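Local structure of putative uncharacterized protein (Trypanosoma congolense, 4E40) at residues A23-V28 with Q196-S201; E65-A70 with K89-A94; A137-N142 with N189-T194. The protein probably takes up haptoglobin-bound hemoglobin at the trypanosome surface through a long helical bundle, the part of the receptor described here. One frame throughout, in Å; residues are numbered along the deposited sequence.

Contact 1 of 3, residues A23-V28 with Q196-S201; sequences AQLAGV and QSILTS
Ile198 reaches from helix 192-246 with both of its branches to meet Leu25 and Val28, and apolar packing is all that joins the two segments directly. The longer branch ends in CD1, which lies 3.8 Å from CD2 of Leu25; there the two side chains cross at about a right angle, so only the methyl ends meet. The shorter branch goes to Val28: CG2 of Ile198 sits 3.9 Å from Val28 CG1 and 4.0 Å from Val28 CG2, and one methyl thus rests almost evenly against the valine fork. A chi1 of -64° separates the branches, setting CG1 of Ile198 opposite the carbonyl carbon and CG2 opposite the backbone N, and an extended chi2 of 162° carries CD1 out to Leu25.

Leu25 lies at the end of helix 12-26 and Val28, three residues on, opens helix 28-73. In the turn between them Val28 N donates to Leu25 O over 3.1 Å. The backbones of the two segments remain apart, with CA of Val28 and CA of Ile198 8.2 Å from each other.

All three apolar residues are buried. Leu175 of helix 172-180 packs on both Leu25 and Ile198, while helix 82-147 adds Ser136 against Leu25 and Asn132 against Ile198, so helices 172-180 and 82-147 both pack against the contact.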
ATOM      1  N   ALA A  23       4.101 -12.070 -25.049  1.00 17.32           N
ATOM      2  CA  ALA A  23       5.214 -11.624 -24.178  1.00 17.16           C
ATOM      3  C   ALA A  23       4.718 -10.708 -23.063  1.00 18.29           C
ATOM      4  O   ALA A  23       5.163 -10.835 -21.908  1.00 18.48           O
ATOM      5  CB  ALA A  23       6.330 -10.950 -24.949  1.00 19.59           C
ATOM      6  N   GLN A  24       3.714  -9.864 -23.385  1.00 17.23           N
ATOM      7  CA  GLN A  24       3.132  -9.002 -22.317  1.00 17.61           C
ATOM      8  C   GLN A  24       2.346  -9.824 -21.286  1.00 17.22           C
ATOM      9  O   GLN A  24       2.469  -9.610 -20.088  1.00 17.35           O
ATOM     10  CB  GLN A  24       2.166  -7.965 -22.900  1.00 19.04           C
ATOM     11  CG  GLN A  24       2.803  -6.991 -23.880  1.00 22.54           C
ATOM     12  CD  GLN A  24       3.258  -5.717 -23.322  1.00 23.51           C
ATOM     13  OE1 GLN A  24       4.429  -5.323 -23.559  1.00 34.07           O
ATOM     14  NE2 GLN A  24       2.497  -5.166 -22.434  1.00 18.48           N
ATOM     15  N   LEU A  25       1.503 -10.769 -21.751  1.00 17.01           N
ATOM     16  CA  LEU A  25       0.685 -11.575 -20.850  1.00 17.77           C
ATOM     17  C   LEU A  25       1.632 -12.367 -19.941  1.00 18.53           C
ATOM     18  O   LEU A  25       1.376 -12.444 -18.728  1.00 19.35           O
ATOM     19  CB  LEU A  25      -0.221 -12.532 -21.660  1.00 17.19           C
ATOM     20  CG  LEU A  25      -1.325 -11.723 -22.424  1.00 17.24           C
ATOM     21  CD1 LEU A  25      -1.953 -12.651 -23.472  1.00 16.58           C
ATOM     22  CD2 LEU A  25      -2.386 -11.125 -21.498  1.00 16.75           C
ATOM     23  N   ALA A  26       2.706 -12.918 -20.541  1.00 18.91           N
ATOM     24  CA  ALA A  26       3.716 -13.710 -19.773  1.00 19.77           C
ATOM     25  C   ALA A  26       4.379 -12.846 -18.711  1.00 20.37           C
ATOM     26  O   ALA A  26       4.809 -13.372 -17.659  1.00 22.43           O
ATOM     27  CB  ALA A  26       4.778 -14.287 -20.699  1.00 20.39           C
ATOM     28  N   GLY A  27       4.480 -11.549 -18.954  1.00 18.10           N
ATOM     29  CA  GLY A  27       5.137 -10.665 -18.002  1.00 17.00           C
ATOM     30  C   GLY A  27       4.202 -10.039 -16.964  1.00 17.73           C
ATOM     31  O   GLY A  27       4.670  -9.316 -16.116  1.00 17.94           O
ATOM     32  N   VAL A  28       2.911 -10.372 -16.960  1.00 16.85           N
ATOM     33  CA  VAL A  28       1.986  -9.826 -15.966  1.00 16.37           C
ATOM     34  C   VAL A  28       2.331 -10.347 -14.556  1.00 17.61           C
ATOM     35  O   VAL A  28       2.249  -9.571 -13.599  1.00 16.76           O
ATOM     36  CB  VAL A  28       0.518 -10.197 -16.318  1.00 16.95           C
ATOM     37  CG1 VAL A  28      -0.412  -9.874 -15.128  1.00 18.17           C
ATOM     38  CG2 VAL A  28       0.124  -9.396 -17.594  1.00 17.38           C
ATOM     39  N   GLN A 196      -9.837  -8.385 -19.723  1.00 20.99           N
ATOM     40  CA  GLN A 196     -10.374  -7.260 -18.988  1.00 22.59           C
ATOM     41  C   GLN A 196     -10.067  -7.365 -17.508  1.00 21.92           C
ATOM     42  O   GLN A 196      -9.722  -6.348 -16.900  1.00 22.13           O
ATOM     43  CB  GLN A 196     -11.886  -7.099 -19.193  1.00 28.21           C
ATOM     44  CG  GLN A 196     -12.354  -5.685 -18.761  1.00 36.13           C
ATOM     45  CD  GLN A 196     -11.377  -4.535 -19.155  1.00 40.82           C
ATOM     46  OE1 GLN A 196     -10.788  -3.836 -18.262  1.00 32.15           O
ATOM     47  NE2 GLN A 196     -11.162  -4.347 -20.487  1.00 43.39           N
ATOM     48  N   SER A 197     -10.091  -8.587 -16.964  1.00 21.48           N
ATOM     49  CA  SER A 197      -9.831  -8.745 -15.521  1.00 21.95           C
ATOM     50  C   SER A 197      -8.370  -8.420 -15.203  1.00 20.44           C
ATOM     51  O   SER A 197      -8.050  -7.915 -14.143  1.00 19.94           O
ATOM     52  CB  SER A 197     -10.193 -10.165 -15.065  1.00 26.34           C
ATOM     53  OG  SER A 197      -9.121 -11.023 -15.401  1.00 35.83           O
ATOM     54  N   ILE A 198      -7.447  -8.687 -16.132  1.00 18.83           N
ATOM     55  CA  ILE A 198      -6.036  -8.378 -15.842  1.00 17.71           C
ATOM     56  C   ILE A 198      -5.886  -6.879 -15.717  1.00 17.89           C
ATOM     57  O   ILE A 198      -5.211  -6.426 -14.840  1.00 18.15           O
ATOM     58  CB  ILE A 198      -5.072  -8.862 -16.969  1.00 18.12           C
ATOM     59  CG1 ILE A 198      -5.119 -10.391 -17.067  1.00 18.33           C
ATOM     60  CG2 ILE A 198      -3.642  -8.364 -16.675  1.00 18.56           C
ATOM     61  CD1 ILE A 198      -4.563 -10.891 -18.423  1.00 19.89           C
ATOM     62  N   LEU A 199      -6.477  -6.116 -16.658  1.00 17.35           N
ATOM     63  CA  LEU A 199      -6.347  -4.680 -16.713  1.00 17.87           C
ATOM     64  C   LEU A 199      -6.991  -4.070 -15.437  1.00 17.29           C
ATOM     65  O   LEU A 199      -6.341  -3.240 -14.807  1.00 18.15           O
ATOM     66  CB  LEU A 199      -7.020  -4.112 -17.973  1.00 18.00           C
ATOM     67  CG  LEU A 199      -6.378  -4.504 -19.316  1.00 18.37           C
ATOM     68  CD1 LEU A 199      -7.179  -3.853 -20.469  1.00 18.20           C
ATOM     69  CD2 LEU A 199      -4.923  -3.973 -19.324  1.00 19.15           C
ATOM     70  N   THR A 200      -8.177  -4.559 -15.070  1.00 18.94           N
ATOM     71  CA  THR A 200      -8.819  -4.071 -13.822  1.00 20.49           C
ATOM     72  C   THR A 200      -7.999  -4.427 -12.592  1.00 18.28           C
ATOM     73  O   THR A 200      -7.794  -3.555 -11.696  1.00 19.75           O
ATOM     74  CB  THR A 200     -10.282  -4.493 -13.739  1.00 20.44           C
ATOM     75  OG1 THR A 200     -10.425  -5.891 -13.896  1.00 27.70           O
ATOM     76  CG2 THR A 200     -11.043  -3.893 -14.808  1.00 21.22           C
ATOM     77  N   SER A 201      -7.501  -5.648 -12.535  1.00 18.63           N
ATOM     78  CA  SER A 201      -6.691  -6.072 -11.353  1.00 17.72           C
ATOM     79  C   SER A 201      -5.400  -5.273 -11.265  1.00 19.19           C
ATOM     80  O   SER A 201      -5.048  -4.787 -10.164  1.00 19.28           O
ATOM     81  CB  SER A 201      -6.354  -7.550 -11.398  1.00 19.45           C
ATOM     82  OG  SER A 201      -7.541  -8.340 -11.254  1.00 24.08           O
TER

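Contact 2 of 3, residues E65-A70 with K89-A94; sequences ERASAA and KAAAVA
Close alanine-mediated packing of two long bundle helices, 28-73 and 82-147, brings Ala67 against Ala91 and Ala94 just before helix 28-73 ends and shortly after helix 82-147 begins. The two helices form a hairpin, and this contact lies near its turn. CA of Ala67 and CA of Ala91 are 5.1 Å apart, close enough that alanine methyls meet the opposite backbone. CB of Ala67 lies 3.9 Å from CB of Ala91 and 4.0 Å from Ala91 CA, so it touches the backbone of helix 82-147 as well as the side chain. In return, CB of Ala91 approaches the carbonyl oxygen O of Ala67 at 3.8 Å, resting against the main chain of helix 28-73. One turn further along helix 82-147, Ala94 offers its CB to CB of Ala67 at 4.2 Å, and the methyl of Ala67 is therefore shared between two successive inward-facing alanines.

Helix 192-246 closes in from another direction: Ala237 touches Ala67, and Ala240 touches Ala70. Its Glu241 also forms a salt bridge with Arg66, adding a charged tie to helix 28-73 at this level.

Across the pair itself there is no hydrogen bond, and the three touching residues are buried. Cohesion between these segments thus comes from van der Waals contact and the exclusion of water, with the small alanine side chains allowing the backbones to approach so closely.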
ATOM      1  N   GLU A  65       0.154  11.195  35.202  1.00 20.80           N
ATOM      2  CA  GLU A  65      -0.157  10.785  36.568  1.00 21.98           C
ATOM      3  C   GLU A  65       0.854  11.281  37.585  1.00 21.15           C
ATOM      4  O   GLU A  65       0.465  11.613  38.737  1.00 22.56           O
ATOM      5  CB  GLU A  65      -0.455   9.264  36.615  1.00 22.96           C
ATOM      6  CG  GLU A  65      -1.722   8.848  35.837  1.00 25.85           C
ATOM      7  CD  GLU A  65      -2.976   9.726  36.091  1.00 30.79           C
ATOM      8  OE1 GLU A  65      -3.369   9.969  37.247  1.00 35.17           O
ATOM      9  OE2 GLU A  65      -3.563  10.244  35.118  1.00 30.00           O
ATOM     10  N   ARG A  66       2.128  11.350  37.216  1.00 20.60           N
ATOM     11  CA  ARG A  66       3.141  11.970  38.075  1.00 22.29           C
ATOM     12  C   ARG A  66       2.812  13.446  38.296  1.00 23.07           C
ATOM     13  O   ARG A  66       2.933  13.970  39.430  1.00 23.07           O
ATOM     14  CB  ARG A  66       4.513  11.786  37.510  1.00 25.52           C
ATOM     15  CG  ARG A  66       4.959  10.320  37.647  1.00 28.95           C
ATOM     16  CD  ARG A  66       6.442  10.169  37.288  1.00 33.40           C
ATOM     17  NE  ARG A  66       6.607   9.765  35.911  1.00 44.65           N
ATOM     18  CZ  ARG A  66       6.890  10.583  34.908  1.00 46.71           C
ATOM     19  NH1 ARG A  66       6.996  10.060  33.705  1.00 39.09           N
ATOM     20  NH2 ARG A  66       7.053  11.902  35.100  1.00 47.77           N
ATOM     21  N   ALA A  67       2.352  14.110  37.224  1.00 21.67           N
ATOM     22  CA  ALA A  67       1.992  15.522  37.400  1.00 22.71           C
ATOM     23  C   ALA A  67       0.770  15.666  38.353  1.00 22.83           C
ATOM     24  O   ALA A  67       0.758  16.582  39.217  1.00 22.67           O
ATOM     25  CB  ALA A  67       1.734  16.160  36.017  1.00 21.69           C
ATOM     26  N   SER A  68      -0.227  14.779  38.212  1.00 23.40           N
ATOM     27  CA  SER A  68      -1.451  14.787  39.029  1.00 24.11           C
ATOM     28  C   SER A  68      -1.078  14.529  40.485  1.00 24.65           C
ATOM     29  O   SER A  68      -1.621  15.185  41.401  1.00 24.04           O
ATOM     30  CB  SER A  68      -2.429  13.730  38.581  1.00 28.62           C
ATOM     31  OG  SER A  68      -3.051  14.144  37.360  1.00 36.78           O
ATOM     32  N   ALA A  69      -0.111  13.617  40.676  1.00 23.69           N
ATOM     33  CA  ALA A  69       0.373  13.358  42.063  1.00 24.83           C
ATOM     34  C   ALA A  69       1.030  14.604  42.697  1.00 25.72           C
ATOM     35  O   ALA A  69       0.814  14.872  43.896  1.00 24.54           O
ATOM     36  CB  ALA A  69       1.260  12.124  42.133  1.00 25.25           C
ATOM     37  N   ALA A  70       1.773  15.391  41.880  1.00 24.62           N
ATOM     38  CA  ALA A  70       2.400  16.671  42.310  1.00 25.77           C
ATOM     39  C   ALA A  70       1.353  17.714  42.706  1.00 26.02           C
ATOM     40  O   ALA A  70       1.478  18.354  43.777  1.00 27.25           O
ATOM     41  CB  ALA A  70       3.393  17.189  41.260  1.00 27.84           C
ATOM     42  N   LYS A  89      -0.437  24.821  37.182  1.00 21.83           N
ATOM     43  CA  LYS A  89      -0.479  25.199  35.754  1.00 22.56           C
ATOM     44  C   LYS A  89       0.255  24.214  34.881  1.00 21.34           C
ATOM     45  O   LYS A  89      -0.229  23.871  33.772  1.00 19.93           O
ATOM     46  CB  LYS A  89       0.132  26.577  35.552  1.00 26.52           C
ATOM     47  CG  LYS A  89      -0.749  27.703  36.084  1.00 32.22           C
ATOM     48  CD  LYS A  89      -0.039  29.038  35.896  1.00 37.87           C
ATOM     49  CE  LYS A  89      -0.602  30.052  36.861  1.00 39.59           C
ATOM     50  NZ  LYS A  89       0.176  31.333  36.868  1.00 46.76           N
ATOM     51  N   ALA A  90       1.436  23.777  35.339  1.00 19.51           N
ATOM     52  CA  ALA A  90       2.211  22.802  34.585  1.00 19.52           C
ATOM     53  C   ALA A  90       1.455  21.485  34.436  1.00 19.86           C
ATOM     54  O   ALA A  90       1.457  20.852  33.398  1.00 18.91           O
ATOM     55  CB  ALA A  90       3.566  22.564  35.243  1.00 21.00           C
ATOM     56  N   ALA A  91       0.851  21.024  35.536  1.00 19.75           N
ATOM     57  CA  ALA A  91       0.083  19.780  35.415  1.00 18.38           C
ATOM     58  C   ALA A  91      -1.113  19.870  34.470  1.00 18.34           C
ATOM     59  O   ALA A  91      -1.439  18.918  33.761  1.00 17.90           O
ATOM     60  CB  ALA A  91      -0.408  19.363  36.832  1.00 18.25           C
ATOM     61  N   ALA A  92      -1.756  21.055  34.423  1.00 18.36           N
ATOM     62  CA  ALA A  92      -2.865  21.277  33.493  1.00 18.05           C
ATOM     63  C   ALA A  92      -2.329  21.223  32.058  1.00 17.91           C
ATOM     64  O   ALA A  92      -2.918  20.549  31.204  1.00 17.08           O
ATOM     65  CB  ALA A  92      -3.457  22.683  33.735  1.00 19.06           C
ATOM     66  N   VAL A  93      -1.159  21.808  31.845  1.00 17.55           N
ATOM     67  CA  VAL A  93      -0.486  21.658  30.487  1.00 17.31           C
ATOM     68  C   VAL A  93      -0.226  20.197  30.103  1.00 16.88           C
ATOM     69  O   VAL A  93      -0.503  19.754  28.987  1.00 16.80           O
ATOM     70  CB  VAL A  93       0.819  22.479  30.418  1.00 17.07           C
ATOM     71  CG1 VAL A  93       1.665  22.090  29.212  1.00 18.61           C
ATOM     72  CG2 VAL A  93       0.441  23.975  30.332  1.00 20.01           C
ATOM     73  N   ALA A  94       0.259  19.421  31.071  1.00 16.52           N
ATOM     74  CA  ALA A  94       0.550  18.019  30.776  1.00 16.59           C
ATOM     75  C   ALA A  94      -0.734  17.262  30.422  1.00 16.24           C
ATOM     76  O   ALA A  94      -0.733  16.503  29.452  1.00 16.02           O
ATOM     77  CB  ALA A  94       1.252  17.367  32.014  1.00 16.23           C
TER

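Contact 3 of 3, residues A137-N142 with N189-T194; sequences AVKVSN and NAVKTT. Unlike the reference sequence in segment 137-142: Ala137 (reference Val).
Lys139 links helix 82-147 to the turn that leads into helix 192-246, making a polar contact with its ammonium end and an apolar one with its methylenes. The polar contact is a hydrogen bond from NZ of Lys139 to the backbone oxygen O of Ala190, 3.1 Å long. The donor stands at 134° to the C=O bond and is tilted 21° from the carbonyl plane. NZ also donates to the carbonyl oxygen of Gly3, its stronger partner, near the chain's N terminus, so the lysine ties two separate pieces of backbone to one helix. Beside the bond, CB of Ala190 lies 4.1 Å from NZ of Lys139.

The apolar contact is carried by Val191. Its CG1 sits 3.7 Å from CD of Lys139 and 4.1 Å from CB of the same lysine, lying alongside the aliphatic part of the chain as the two side chains run past one another in opposite directions. Lys139 is extended beyond CG (chi3 178°), a shape that lays its methylenes against the valine while still carrying NZ to the carbonyl. Ile5 from the N-terminal loop packs on both Lys139 and Val191.

Val191 occupies the N-cap position of helix 192-246, directly after the residue whose carbonyl receives the lysine. The contact is thus a lysine side chain bonded to a main-chain carbonyl just before a helix N-cap, joining an interhelix connection to helix 82-147 at the end of the helical bundle where the N terminus also lies.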
ATOM      1  N   ALA A 137      -1.849 -16.238 -21.316  1.00 20.37           N
ATOM      2  CA  ALA A 137      -0.626 -16.418 -22.087  1.00 18.69           C
ATOM      3  C   ALA A 137      -0.596 -17.803 -22.711  1.00 21.36           C
ATOM      4  O   ALA A 137      -0.161 -17.925 -23.853  1.00 21.39           O
ATOM      5  CB  ALA A 137       0.644 -16.213 -21.184  1.00 19.55           C
ATOM      6  N   VAL A 138      -1.041 -18.806 -21.948  1.00 20.56           N
ATOM      7  CA  VAL A 138      -1.139 -20.196 -22.516  1.00 22.17           C
ATOM      8  C   VAL A 138      -2.019 -20.185 -23.717  1.00 21.91           C
ATOM      9  O   VAL A 138      -1.667 -20.748 -24.794  1.00 22.79           O
ATOM     10  CB  VAL A 138      -1.724 -21.186 -21.499  1.00 23.32           C
ATOM     11  CG1 VAL A 138      -1.977 -22.528 -22.183  1.00 26.13           C
ATOM     12  CG2 VAL A 138      -0.733 -21.364 -20.379  1.00 24.17           C
ATOM     13  N   LYS A 139      -3.165 -19.521 -23.666  1.00 22.54           N
ATOM     14  CA  LYS A 139      -4.048 -19.545 -24.835  1.00 22.59           C
ATOM     15  C   LYS A 139      -3.533 -18.810 -26.092  1.00 21.23           C
ATOM     16  O   LYS A 139      -3.744 -19.244 -27.240  1.00 23.18           O
ATOM     17  CB  LYS A 139      -5.416 -19.006 -24.478  1.00 22.35           C
ATOM     18  CG  LYS A 139      -6.078 -19.829 -23.385  1.00 27.29           C
ATOM     19  CD  LYS A 139      -7.526 -19.457 -23.191  1.00 29.36           C
ATOM     20  CE  LYS A 139      -8.183 -20.326 -22.112  1.00 32.33           C
ATOM     21  NZ  LYS A 139      -9.663 -20.278 -22.250  1.00 34.91           N
ATOM     22  N   VAL A 140      -2.861 -17.679 -25.863  1.00 20.76           N
ATOM     23  CA  VAL A 140      -2.247 -16.970 -26.959  1.00 19.66           C
ATOM     24  C   VAL A 140      -1.056 -17.783 -27.487  1.00 21.25           C
ATOM     25  O   VAL A 140      -0.807 -17.777 -28.688  1.00 22.68           O
ATOM     26  CB  VAL A 140      -1.849 -15.494 -26.587  1.00 19.80           C
ATOM     27  CG1 VAL A 140      -1.110 -14.786 -27.749  1.00 20.17           C
ATOM     28  CG2 VAL A 140      -3.136 -14.749 -26.208  1.00 17.69           C
ATOM     29  N   SER A 141      -0.306 -18.463 -26.609  1.00 22.37           N
ATOM     30  CA  SER A 141       0.797 -19.311 -27.077  1.00 23.35           C
ATOM     31  C   SER A 141       0.236 -20.418 -27.959  1.00 24.95           C
ATOM     32  O   SER A 141       0.874 -20.771 -28.979  1.00 24.81           O
ATOM     33  CB  SER A 141       1.575 -19.948 -25.921  1.00 25.10           C
ATOM     34  OG  SER A 141       2.300 -18.965 -25.205  1.00 24.76           O
ATOM     35  N   ASN A 142      -0.930 -20.972 -27.588  1.00 25.26           N
ATOM     36  CA  ASN A 142      -1.554 -22.020 -28.424  1.00 28.26           C
ATOM     37  C   ASN A 142      -1.885 -21.492 -29.797  1.00 28.19           C
ATOM     38  O   ASN A 142      -1.690 -22.199 -30.817  1.00 29.84           O
ATOM     39  CB  ASN A 142      -2.782 -22.648 -27.778  1.00 28.84           C
ATOM     40  CG  ASN A 142      -2.450 -23.395 -26.525  1.00 31.60           C
ATOM     41  OD1 ASN A 142      -1.273 -23.738 -26.269  1.00 37.68           O
ATOM     42  ND2 ASN A 142      -3.481 -23.677 -25.711  1.00 34.37           N
ATOM     43  N   ASN A 189     -14.293 -14.902 -27.108  1.00 27.68           N
ATOM     44  CA  ASN A 189     -14.861 -15.368 -25.857  1.00 27.71           C
ATOM     45  C   ASN A 189     -14.013 -16.225 -24.982  1.00 27.84           C
ATOM     46  O   ASN A 189     -14.239 -16.255 -23.778  1.00 29.15           O
ATOM     47  CB  ASN A 189     -16.107 -16.196 -26.189  1.00 35.64           C
ATOM     48  CG  ASN A 189     -17.285 -15.342 -26.486  1.00 42.59           C
ATOM     49  OD1 ASN A 189     -17.180 -14.118 -26.524  1.00 47.78           O
ATOM     50  ND2 ASN A 189     -18.439 -15.979 -26.665  1.00 49.28           N
ATOM     51  N   ALA A 190     -12.983 -16.866 -25.527  1.00 25.44           N
ATOM     52  CA  ALA A 190     -12.109 -17.673 -24.700  1.00 25.15           C
ATOM     53  C   ALA A 190     -11.246 -16.850 -23.787  1.00 24.26           C
ATOM     54  O   ALA A 190     -10.709 -17.377 -22.828  1.00 26.88           O
ATOM     55  CB  ALA A 190     -11.219 -18.544 -25.590  1.00 26.53           C
ATOM     56  N   VAL A 191     -11.113 -15.569 -24.091  1.00 23.01           N
ATOM     57  CA  VAL A 191     -10.141 -14.726 -23.365  1.00 22.10           C
ATOM     58  C   VAL A 191     -10.648 -13.340 -23.021  1.00 22.77           C
ATOM     59  O   VAL A 191      -9.996 -12.649 -22.232  1.00 21.24           O
ATOM     60  CB  VAL A 191      -8.801 -14.594 -24.149  1.00 20.37           C
ATOM     61  CG1 VAL A 191      -7.959 -15.881 -24.031  1.00 22.50           C
ATOM     62  CG2 VAL A 191      -9.070 -14.235 -25.624  1.00 20.81           C
ATOM     63  N   LYS A 192     -11.768 -12.900 -23.599  1.00 21.41           N
ATOM     64  CA  LYS A 192     -12.146 -11.492 -23.458  1.00 21.14           C
ATOM     65  C   LYS A 192     -12.258 -11.022 -22.006  1.00 22.64           C
ATOM     66  O   LYS A 192     -11.719  -9.963 -21.619  1.00 21.19           O
ATOM     67  CB  LYS A 192     -13.473 -11.201 -24.200  1.00 24.76           C
ATOM     68  CG  LYS A 192     -14.010  -9.781 -24.007  1.00 26.08           C
ATOM     69  CD  LYS A 192     -15.287  -9.653 -24.820  1.00 30.94           C
ATOM     70  CE  LYS A 192     -16.161  -8.520 -24.312  1.00 36.92           C
ATOM     71  NZ  LYS A 192     -15.944  -7.257 -25.036  1.00 42.29           N
ATOM     72  N   THR A 193     -12.993 -11.792 -21.210  1.00 22.23           N
ATOM     73  CA  THR A 193     -13.155 -11.387 -19.801  1.00 22.88           C
ATOM     74  C   THR A 193     -11.872 -11.562 -18.992  1.00 21.83           C
ATOM     75  O   THR A 193     -11.621 -10.767 -18.101  1.00 23.33           O
ATOM     76  CB  THR A 193     -14.366 -12.103 -19.136  1.00 27.15           C
ATOM     77  OG1 THR A 193     -14.077 -13.495 -19.054  1.00 33.96           O
ATOM     78  CG2 THR A 193     -15.615 -11.917 -19.967  1.00 26.68           C
ATOM     79  N   THR A 194     -11.051 -12.558 -19.345  1.00 21.97           N
ATOM     80  CA  THR A 194      -9.750 -12.754 -18.747  1.00 21.55           C
ATOM     81  C   THR A 194      -8.850 -11.539 -18.959  1.00 20.64           C
ATOM     82  O   THR A 194      -8.269 -10.990 -18.004  1.00 19.99           O
ATOM     83  CB  THR A 194      -9.126 -14.031 -19.287  1.00 24.20           C
ATOM     84  OG1 THR A 194      -9.984 -15.137 -18.941  1.00 27.11           O
ATOM     85  CG2 THR A 194      -7.753 -14.249 -18.659  1.00 23.59           C
TER

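In the fold
From the N terminus the chain runs through helix 12-26 into contact 1, whose partner segment is met only in helix 192-246, so this contact closes a loop of 167 residues holding the other two. Helix 28-73 then travels the length of the bundle, and contact 2 closes the hairpin between helices 28-73 and 82-147 near its turn, at the far end. Helix 82-147 returns to the first end, where contact 3 joins it to the beginning of helix 192-246. Contacts 2 and 3 follow in series. Contacts 1 and 3, with centres 11 Å apart, meet where Leu25 packs on Ala137 and Val140; contact 2 lies about 60 Å from contact 1, centre to centre.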